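Periplasmic oligopeptide-binding protein (Burkholderia pseudomallei, PDB 3ZS6) probably binds oligopeptides in the periplasm and hands them to an ABC transport system for uptake. Local coordinates at residues 263-268 against 392-397; 268-273 against 349-354. One frame throughout, in Å; residues are numbered along the deposited sequence.

Both contacts reach one mixed sheet of a type 2 periplasmic-binding fold, in which strand 401-407 lies between strand 260-266 and strand 350-356. Contact 1 sets the end of strand 260-266 against the end of helix 387-395, and contact 2 sets the loop that follows the same strand against strand 350-356. Asn-268 belongs to both, and their centres are about 10 Å apart. They also meet directly, with Lys-267 O 3.3 Å from Leu-273 CB. The centre of contact 1 lies about 15 Å from that of the chain, against about 25 Å for contact 2, and Arg-394 of contact 1 packs on an apolar side chain of the bound peptide.

Contact 1 of 2, residues 263-268 against 392-397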
ATOM      1  N   TYR A 263      -1.333   8.525   8.085  1.00 11.68           N
ATOM      2  CA  TYR A 263      -2.545   8.974   8.758  1.00 12.65           C
ATOM      3  C   TYR A 263      -2.914   8.108   9.954  1.00 16.17           C
ATOM      4  O   TYR A 263      -2.457   6.959  10.086  1.00 11.97           O
ATOM      5  CB  TYR A 263      -3.718   9.031   7.774  1.00 12.60           C
ATOM      6  CG  TYR A 263      -4.252   7.676   7.340  1.00 13.95           C
ATOM      7  CD1 TYR A 263      -5.272   7.050   8.049  1.00 10.32           C
ATOM      8  CD2 TYR A 263      -3.740   7.029   6.209  1.00 18.40           C
ATOM      9  CE1 TYR A 263      -5.775   5.811   7.647  1.00 10.77           C
ATOM     10  CE2 TYR A 263      -4.241   5.787   5.792  1.00 12.22           C
ATOM     11  CZ  TYR A 263      -5.257   5.188   6.519  1.00 16.69           C
ATOM     12  OH  TYR A 263      -5.760   3.969   6.128  1.00 20.40           O
ATOM     13  N   TYR A 264      -3.742   8.669  10.831  1.00  9.94           N
ATOM     14  CA  TYR A 264      -4.224   7.921  11.976  1.00 10.89           C
ATOM     15  C   TYR A 264      -5.622   7.371  11.717  1.00 14.73           C
ATOM     16  O   TYR A 264      -6.567   8.099  11.398  1.00 11.17           O
ATOM     17  CB  TYR A 264      -4.201   8.769  13.253  1.00 15.29           C
ATOM     18  CG  TYR A 264      -2.849   8.833  13.938  1.00 13.17           C
ATOM     19  CD1 TYR A 264      -1.816   7.979  13.579  1.00 16.47           C
ATOM     20  CD2 TYR A 264      -2.611   9.746  14.951  1.00 16.65           C
ATOM     21  CE1 TYR A 264      -0.576   8.042  14.218  1.00 20.47           C
ATOM     22  CE2 TYR A 264      -1.387   9.811  15.596  1.00 18.90           C
ATOM     23  CZ  TYR A 264      -0.367   8.960  15.226  1.00 22.43           C
ATOM     24  OH  TYR A 264       0.856   9.037  15.879  1.00 17.02           O
ATOM     25  N   TYR A 265      -5.718   6.061  11.839  1.00 11.72           N
ATOM     26  CA  TYR A 265      -6.973   5.348  11.800  1.00  8.28           C
ATOM     27  C   TYR A 265      -7.776   5.767  13.016  1.00 12.67           C
ATOM     28  O   TYR A 265      -7.212   5.985  14.091  1.00 10.20           O
ATOM     29  CB  TYR A 265      -6.621   3.866  11.854  1.00  7.25           C
ATOM     30  CG  TYR A 265      -7.647   2.854  12.299  1.00 11.77           C
ATOM     31  CD1 TYR A 265      -8.083   2.796  13.619  1.00 15.21           C
ATOM     32  CD2 TYR A 265      -8.092   1.878  11.416  1.00 10.78           C
ATOM     33  CE1 TYR A 265      -8.981   1.825  14.031  1.00 13.78           C
ATOM     34  CE2 TYR A 265      -8.985   0.912  11.812  1.00  9.26           C
ATOM     35  CZ  TYR A 265      -9.427   0.885  13.118  1.00 18.08           C
ATOM     36  OH  TYR A 265     -10.308  -0.091  13.500  1.00 19.60           O
ATOM     37  N   LEU A 266      -9.081   5.930  12.821  1.00  9.41           N
ATOM     38  CA  LEU A 266     -10.018   6.150  13.924  0.99 11.68           C
ATOM     39  C   LEU A 266     -11.139   5.122  13.816  1.00 13.12           C
ATOM     40  O   LEU A 266     -11.730   4.948  12.746  1.00 19.72           O
ATOM     41  CB  LEU A 266     -10.634   7.553  13.860  0.99  9.50           C
ATOM     42  CG  LEU A 266      -9.731   8.784  13.956  0.99 13.07           C
ATOM     43  CD1 LEU A 266     -10.584  10.053  13.824  0.99 14.76           C
ATOM     44  CD2 LEU A 266      -8.927   8.814  15.263  0.99 10.80           C
ATOM     45  N   LYS A 267     -11.429   4.443  14.920  1.00 14.91           N
ATOM     46  CA  LYS A 267     -12.499   3.451  14.945  1.00 13.02           C
ATOM     47  C   LYS A 267     -13.839   4.161  14.882  1.00 16.09           C
ATOM     48  O   LYS A 267     -14.301   4.708  15.885  1.00 16.49           O
ATOM     49  CB  LYS A 267     -12.416   2.632  16.231  1.00 14.94           C
ATOM     50  CG  LYS A 267     -13.473   1.547  16.365  1.00 16.00           C
ATOM     51  CD  LYS A 267     -13.371   0.901  17.736  1.00 25.35           C
ATOM     52  CE  LYS A 267     -14.497  -0.076  18.001  1.00 27.18           C
ATOM     53  NZ  LYS A 267     -14.452  -0.564  19.409  1.00 31.05           N
ATOM     54  N   ASN A 268     -14.463   4.155  13.708  1.00 15.62           N
ATOM     55  CA  ASN A 268     -15.689   4.929  13.500  1.00 19.68           C
ATOM     56  C   ASN A 268     -16.910   4.401  14.267  1.00 23.66           C
ATOM     57  O   ASN A 268     -17.914   5.100  14.395  1.00 19.79           O
ATOM     58  CB  ASN A 268     -16.020   5.073  12.009  1.00 19.44           C
ATOM     59  CG  ASN A 268     -15.175   6.143  11.314  1.00 21.10           C
ATOM     60  OD1 ASN A 268     -13.966   6.276  11.562  1.00 17.35           O
ATOM     61  ND2 ASN A 268     -15.816   6.919  10.450  1.00 10.31           N
ATOM     62  N   LYS A 392      -4.125  -6.679  11.720  1.00 13.50           N
ATOM     63  CA  LYS A 392      -5.276  -7.472  12.137  1.00 14.67           C
ATOM     64  C   LYS A 392      -6.169  -6.685  13.086  1.00 16.75           C
ATOM     65  O   LYS A 392      -7.394  -6.695  12.958  1.00 13.55           O
ATOM     66  CB  LYS A 392      -4.822  -8.778  12.797  1.00 21.14           C
ATOM     67  CG  LYS A 392      -4.123  -9.731  11.844  1.00 40.85           C
ATOM     68  CD  LYS A 392      -3.701 -11.021  12.540  1.00 56.04           C
ATOM     69  CE  LYS A 392      -2.971 -11.957  11.583  1.00 60.01           C
ATOM     70  NZ  LYS A 392      -2.603 -13.243  12.239  1.00 61.96           N
ATOM     71  N   GLN A 393      -5.556  -5.999  14.046  1.00 15.19           N
ATOM     72  CA  GLN A 393      -6.347  -5.222  14.997  1.00 18.82           C
ATOM     73  C   GLN A 393      -7.183  -4.137  14.318  1.00 14.21           C
ATOM     74  O   GLN A 393      -8.329  -3.912  14.696  1.00 13.82           O
ATOM     75  CB  GLN A 393      -5.459  -4.625  16.090  1.00 17.62           C
ATOM     76  CG  GLN A 393      -5.024  -5.651  17.133  1.00 23.30           C
ATOM     77  CD  GLN A 393      -4.110  -5.051  18.185  1.00 35.79           C
ATOM     78  OE1 GLN A 393      -3.512  -3.997  17.975  1.00 35.51           O
ATOM     79  NE2 GLN A 393      -4.003  -5.719  19.328  1.00 42.76           N
ATOM     80  N   ARG A 394      -6.613  -3.469  13.317  1.00 14.38           N
ATOM     81  CA  ARG A 394      -7.357  -2.446  12.581  1.00  7.42           C
ATOM     82  C   ARG A 394      -8.546  -3.065  11.823  1.00  8.26           C
ATOM     83  O   ARG A 394      -9.661  -2.537  11.865  1.00 10.13           O
ATOM     84  CB  ARG A 394      -6.429  -1.650  11.645  1.00  8.76           C
ATOM     85  CG  ARG A 394      -5.395  -0.797  12.387  1.00  6.89           C
ATOM     86  CD  ARG A 394      -4.496   0.023  11.454  1.00 11.11           C
ATOM     87  NE  ARG A 394      -4.040  -0.723  10.278  1.00 12.72           N
ATOM     88  CZ  ARG A 394      -2.874  -0.542   9.655  1.00 17.70           C
ATOM     89  NH1 ARG A 394      -1.993   0.348  10.113  1.00 11.83           N
ATOM     90  NH2 ARG A 394      -2.584  -1.263   8.563  1.00 12.86           N
ATOM     91  N   HIS A 395      -8.313  -4.187  11.139  1.00 11.55           N
ATOM     92  CA  HIS A 395      -9.407  -4.889  10.459  1.00 15.92           C
ATOM     93  C   HIS A 395     -10.535  -5.235  11.430  1.00 13.21           C
ATOM     94  O   HIS A 395     -11.715  -5.145  11.083  1.00 16.20           O
ATOM     95  CB  HIS A 395      -8.912  -6.176   9.770  1.00 12.76           C
ATOM     96  CG  HIS A 395      -8.287  -5.948   8.428  1.00 17.22           C
ATOM     97  ND1 HIS A 395      -8.989  -5.435   7.358  1.00 17.40           N
ATOM     98  CD2 HIS A 395      -7.027  -6.175   7.977  1.00 14.48           C
ATOM     99  CE1 HIS A 395      -8.187  -5.345   6.310  1.00 17.25           C
ATOM    100  NE2 HIS A 395      -6.992  -5.788   6.659  1.00 13.43           N
ATOM    101  N   ASP A 396     -10.167  -5.639  12.645  1.00 11.83           N
ATOM    102  CA  ASP A 396     -11.141  -6.156  13.608  1.00 13.28           C
ATOM    103  C   ASP A 396     -11.658  -5.052  14.523  1.00 16.55           C
ATOM    104  O   ASP A 396     -12.462  -5.306  15.428  1.00 18.36           O
ATOM    105  CB  ASP A 396     -10.534  -7.285  14.461  1.00 15.27           C
ATOM    106  CG  ASP A 396     -10.188  -8.532  13.642  1.00 22.16           C
ATOM    107  OD1 ASP A 396     -10.639  -8.630  12.486  1.00 15.92           O
ATOM    108  OD2 ASP A 396      -9.470  -9.418  14.158  1.00 22.89           O
ATOM    109  N   GLY A 397     -11.190  -3.828  14.294  1.00  9.76           N
ATOM    110  CA  GLY A 397     -11.585  -2.706  15.125  1.00 11.32           C
ATOM    111  C   GLY A 397     -11.243  -2.887  16.599  1.00 13.27           C
ATOM    112  O   GLY A 397     -11.974  -2.415  17.457  1.00 15.69           O
TER
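Tyr-265, on the last part of strand 260-266, lays its ring against Arg-394 in the final turn of helix 387-395, a helix that ends in a Schellman motif at Gly-397. The apolar part is a CH-pi contact: Arg-394 CG sits over one ring face, 4.1 Å from the centroid of the Tyr-265 ring and displaced toward the rim, while Arg-394 CB comes within 3.6 Å of Tyr-265 CE2. The guanidinium plane is turned 29° from the ring. The arginine bends at chi3 (-42°), turning NE out of the line of the chain; NH1 donates a hydrogen bond to Arg-403 O on the neighbouring strand. Besides lining the Tyr-265 ring, Arg-394 packs on an apolar side chain of the bound peptide.

The polar part centres on Arg-394 O. Tyr-265 OH stands 3.0 Å from Arg-394 O and may donate to it, but this proton has another acceptor within reach. Arg-394 O accepts from the backbone N of Gly-397, which, with positive phi (59°), is the first residue to leave helical geometry.

Two van der Waals contacts complete the interface. Gly-397 CA lies 3.3 Å from Tyr-265 OH, and the extended Lys-267 chain passes the same glycine, Lys-267 CE 3.5 Å from Gly-397 O.

Contact 2 of 2, residues 268-273 against 349-354; sequences NSDPAL and LTFTLT
Ala-272, Leu-273 and Asp-270 close around the outer end of the Phe-351 ring, and the loop that carries them is shaped by an Asx turn between strand 260-266 and helix 276-285. The ring is the bump: it stands up from strand 350-356, CG anti to its own carbonyl carbon (chi1 -59°), and its CE1-CZ end enters the hollow under the loop. Leu-273 forms one wall. It runs past the ring with the opposite heading, Leu-273 CG resting 3.7 Å from Phe-351 CE1 and Leu-273 CD2 3.6 Å from Phe-351 CZ, an oblique approach to the ring. Ala-272 contributes a small knob, its CB meeting the ring edge near the plane; Ala-272 CB also lies 3.7 Å from Leu-349 CD2, so one methyl touches both Leu-349 and Phe-351. From helix 276-285, Leu-282 touches Leu-273 and Val-278 touches Leu-349, while Ile-401 of the adjoining strand packs on Phe-351.

A further, polar wall is Asp-270. Asp-270 OD1 reaches the ring edge in plane, 4.0 Å from Phe-351 CE1, with the carboxylate turned 63° from the ring. This buried oxygen is gripped by two backbone N-H groups of its own loop, which helps fix the curve of the loop around the ring's CE1-CZ end; OD2 is bonded to Gln-400 NE2. Ala-272 N meets Asp-270 OD1 from above the carboxylate plane at 2.7 Å. The straighter bond comes from Leu-273 N, which meets Asp-270 OD1 on its anti side at 2.9 Å, with an angle of 165° at the hydrogen.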
ATOM      1  N   ASN A 268     -14.463   4.155  13.708  1.00 15.62           N
ATOM      2  CA  ASN A 268     -15.689   4.929  13.500  1.00 19.68           C
ATOM      3  C   ASN A 268     -16.910   4.401  14.267  1.00 23.66           C
ATOM      4  O   ASN A 268     -17.914   5.100  14.395  1.00 19.79           O
ATOM      5  CB  ASN A 268     -16.020   5.073  12.009  1.00 19.44           C
ATOM      6  CG  ASN A 268     -15.175   6.143  11.314  1.00 21.10           C
ATOM      7  OD1 ASN A 268     -13.966   6.276  11.562  1.00 17.35           O
ATOM      8  ND2 ASN A 268     -15.816   6.919  10.450  1.00 10.31           N
ATOM      9  N   SER A 269     -16.825   3.177  14.772  1.00 17.87           N
ATOM     10  CA  SER A 269     -17.895   2.639  15.603  1.00 23.56           C
ATOM     11  C   SER A 269     -17.624   2.873  17.091  1.00 24.65           C
ATOM     12  O   SER A 269     -18.411   2.459  17.944  1.00 21.65           O
ATOM     13  CB  SER A 269     -18.091   1.143  15.334  1.00 24.02           C
ATOM     14  OG  SER A 269     -16.975   0.400  15.792  1.00 20.48           O
ATOM     15  N   ASP A 270     -16.510   3.525  17.416  1.00 19.44           N
ATOM     16  CA  ASP A 270     -16.260   3.876  18.813  1.00 16.62           C
ATOM     17  C   ASP A 270     -17.366   4.808  19.289  1.00 22.23           C
ATOM     18  O   ASP A 270     -17.816   5.667  18.535  1.00 21.30           O
ATOM     19  CB  ASP A 270     -14.889   4.534  18.991  1.00 13.37           C
ATOM     20  CG  ASP A 270     -14.617   4.959  20.435  1.00 18.66           C
ATOM     21  OD1 ASP A 270     -15.014   6.085  20.802  1.00 18.95           O
ATOM     22  OD2 ASP A 270     -13.988   4.180  21.193  1.00 20.30           O
ATOM     23  N   PRO A 271     -17.813   4.630  20.543  1.00 27.71           N
ATOM     24  CA  PRO A 271     -18.907   5.426  21.119  1.00 28.16           C
ATOM     25  C   PRO A 271     -18.634   6.935  21.098  1.00 27.08           C
ATOM     26  O   PRO A 271     -19.579   7.706  21.032  1.00 23.55           O
ATOM     27  CB  PRO A 271     -18.990   4.907  22.557  1.00 34.04           C
ATOM     28  CG  PRO A 271     -18.468   3.509  22.475  1.00 33.43           C
ATOM     29  CD  PRO A 271     -17.361   3.568  21.458  1.00 20.36           C
ATOM     30  N   ALA A 272     -17.371   7.348  21.145  1.00 24.81           N
ATOM     31  CA  ALA A 272     -17.035   8.768  21.027  1.00 23.56           C
ATOM     32  C   ALA A 272     -16.576   9.126  19.606  1.00 23.11           C
ATOM     33  O   ALA A 272     -16.968  10.161  19.054  1.00 21.31           O
ATOM     34  CB  ALA A 272     -15.966   9.149  22.044  1.00 20.35           C
ATOM     35  N   LEU A 273     -15.751   8.268  19.015  1.00 16.10           N
ATOM     36  CA  LEU A 273     -15.197   8.548  17.690  1.00 17.22           C
ATOM     37  C   LEU A 273     -16.245   8.438  16.589  1.00 16.47           C
ATOM     38  O   LEU A 273     -16.032   8.902  15.472  1.00 19.28           O
ATOM     39  CB  LEU A 273     -13.992   7.643  17.400  1.00 16.04           C
ATOM     40  CG  LEU A 273     -12.798   7.788  18.349  1.00 17.06           C
ATOM     41  CD1 LEU A 273     -11.741   6.726  18.065  1.00 18.56           C
ATOM     42  CD2 LEU A 273     -12.185   9.201  18.301  1.00 11.83           C
ATOM     43  N   LEU A 349     -12.103  12.602  27.687  1.00 27.57           N
ATOM     44  CA  LEU A 349     -11.875  11.449  26.823  1.00 21.26           C
ATOM     45  C   LEU A 349     -10.515  10.804  27.057  1.00 21.67           C
ATOM     46  O   LEU A 349      -9.494  11.486  27.170  1.00 19.20           O
ATOM     47  CB  LEU A 349     -11.993  11.854  25.356  1.00 17.62           C
ATOM     48  CG  LEU A 349     -13.389  12.197  24.848  1.00 27.23           C
ATOM     49  CD1 LEU A 349     -13.313  12.883  23.487  1.00 20.86           C
ATOM     50  CD2 LEU A 349     -14.256  10.941  24.800  1.00 25.82           C
ATOM     51  N   THR A 350     -10.513   9.479  27.112  1.00 21.84           N
ATOM     52  CA  THR A 350      -9.273   8.716  27.116  1.00 23.50           C
ATOM     53  C   THR A 350      -9.306   7.673  26.005  1.00 23.49           C
ATOM     54  O   THR A 350     -10.280   6.931  25.885  1.00 24.59           O
ATOM     55  CB  THR A 350      -9.054   8.022  28.469  1.00 26.10           C
ATOM     56  OG1 THR A 350      -8.934   9.022  29.482  1.00 34.01           O
ATOM     57  CG2 THR A 350      -7.780   7.184  28.446  1.00 24.73           C
ATOM     58  N   PHE A 351      -8.252   7.638  25.188  1.00 19.05           N
ATOM     59  CA  PHE A 351      -8.113   6.643  24.126  1.00 21.70           C
ATOM     60  C   PHE A 351      -6.791   5.898  24.242  1.00 22.02           C
ATOM     61  O   PHE A 351      -5.848   6.373  24.871  1.00 28.48           O
ATOM     62  CB  PHE A 351      -8.154   7.292  22.735  1.00 18.74           C
ATOM     63  CG  PHE A 351      -9.415   8.045  22.441  1.00 20.14           C
ATOM     64  CD1 PHE A 351     -10.605   7.370  22.209  1.00 17.38           C
ATOM     65  CD2 PHE A 351      -9.410   9.427  22.391  1.00 17.14           C
ATOM     66  CE1 PHE A 351     -11.762   8.057  21.933  1.00 16.87           C
ATOM     67  CE2 PHE A 351     -10.570  10.124  22.117  1.00 18.98           C
ATOM     68  CZ  PHE A 351     -11.747   9.435  21.886  1.00 19.17           C
ATOM     69  N   THR A 352      -6.722   4.732  23.610  1.00 18.54           N
ATOM     70  CA  THR A 352      -5.450   4.048  23.425  1.00 22.21           C
ATOM     71  C   THR A 352      -4.960   4.329  22.005  1.00 22.40           C
ATOM     72  O   THR A 352      -5.728   4.222  21.043  1.00 17.10           O
ATOM     73  CB  THR A 352      -5.587   2.532  23.676  1.00 23.15           C
ATOM     74  OG1 THR A 352      -5.841   2.306  25.070  1.00 25.73           O
ATOM     75  CG2 THR A 352      -4.317   1.794  23.279  1.00 16.07           C
ATOM     76  N   LEU A 353      -3.697   4.727  21.882  1.00 24.30           N
ATOM     77  CA  LEU A 353      -3.086   4.990  20.574  1.00 20.74           C
ATOM     78  C   LEU A 353      -2.090   3.879  20.239  1.00 22.67           C
ATOM     79  O   LEU A 353      -1.016   3.774  20.841  1.00 20.03           O
ATOM     80  CB  LEU A 353      -2.402   6.364  20.561  1.00 13.28           C
ATOM     81  CG  LEU A 353      -1.523   6.780  19.371  1.00 20.52           C
ATOM     82  CD1 LEU A 353      -2.248   6.623  18.049  1.00 27.44           C
ATOM     83  CD2 LEU A 353      -1.036   8.227  19.543  1.00 19.27           C
ATOM     84  N   THR A 354      -2.452   3.038  19.284  1.00 14.00           N
ATOM     85  CA  THR A 354      -1.620   1.889  18.956  1.00 16.73           C
ATOM     86  C   THR A 354      -0.805   2.134  17.685  1.00 18.34           C
ATOM     87  O   THR A 354      -1.334   2.635  16.693  1.00 17.49           O
ATOM     88  CB  THR A 354      -2.484   0.632  18.788  1.00 15.98           C
ATOM     89  OG1 THR A 354      -3.323   0.475  19.941  1.00 19.85           O
ATOM     90  CG2 THR A 354      -1.611  -0.605  18.615  1.00 13.08           C
TER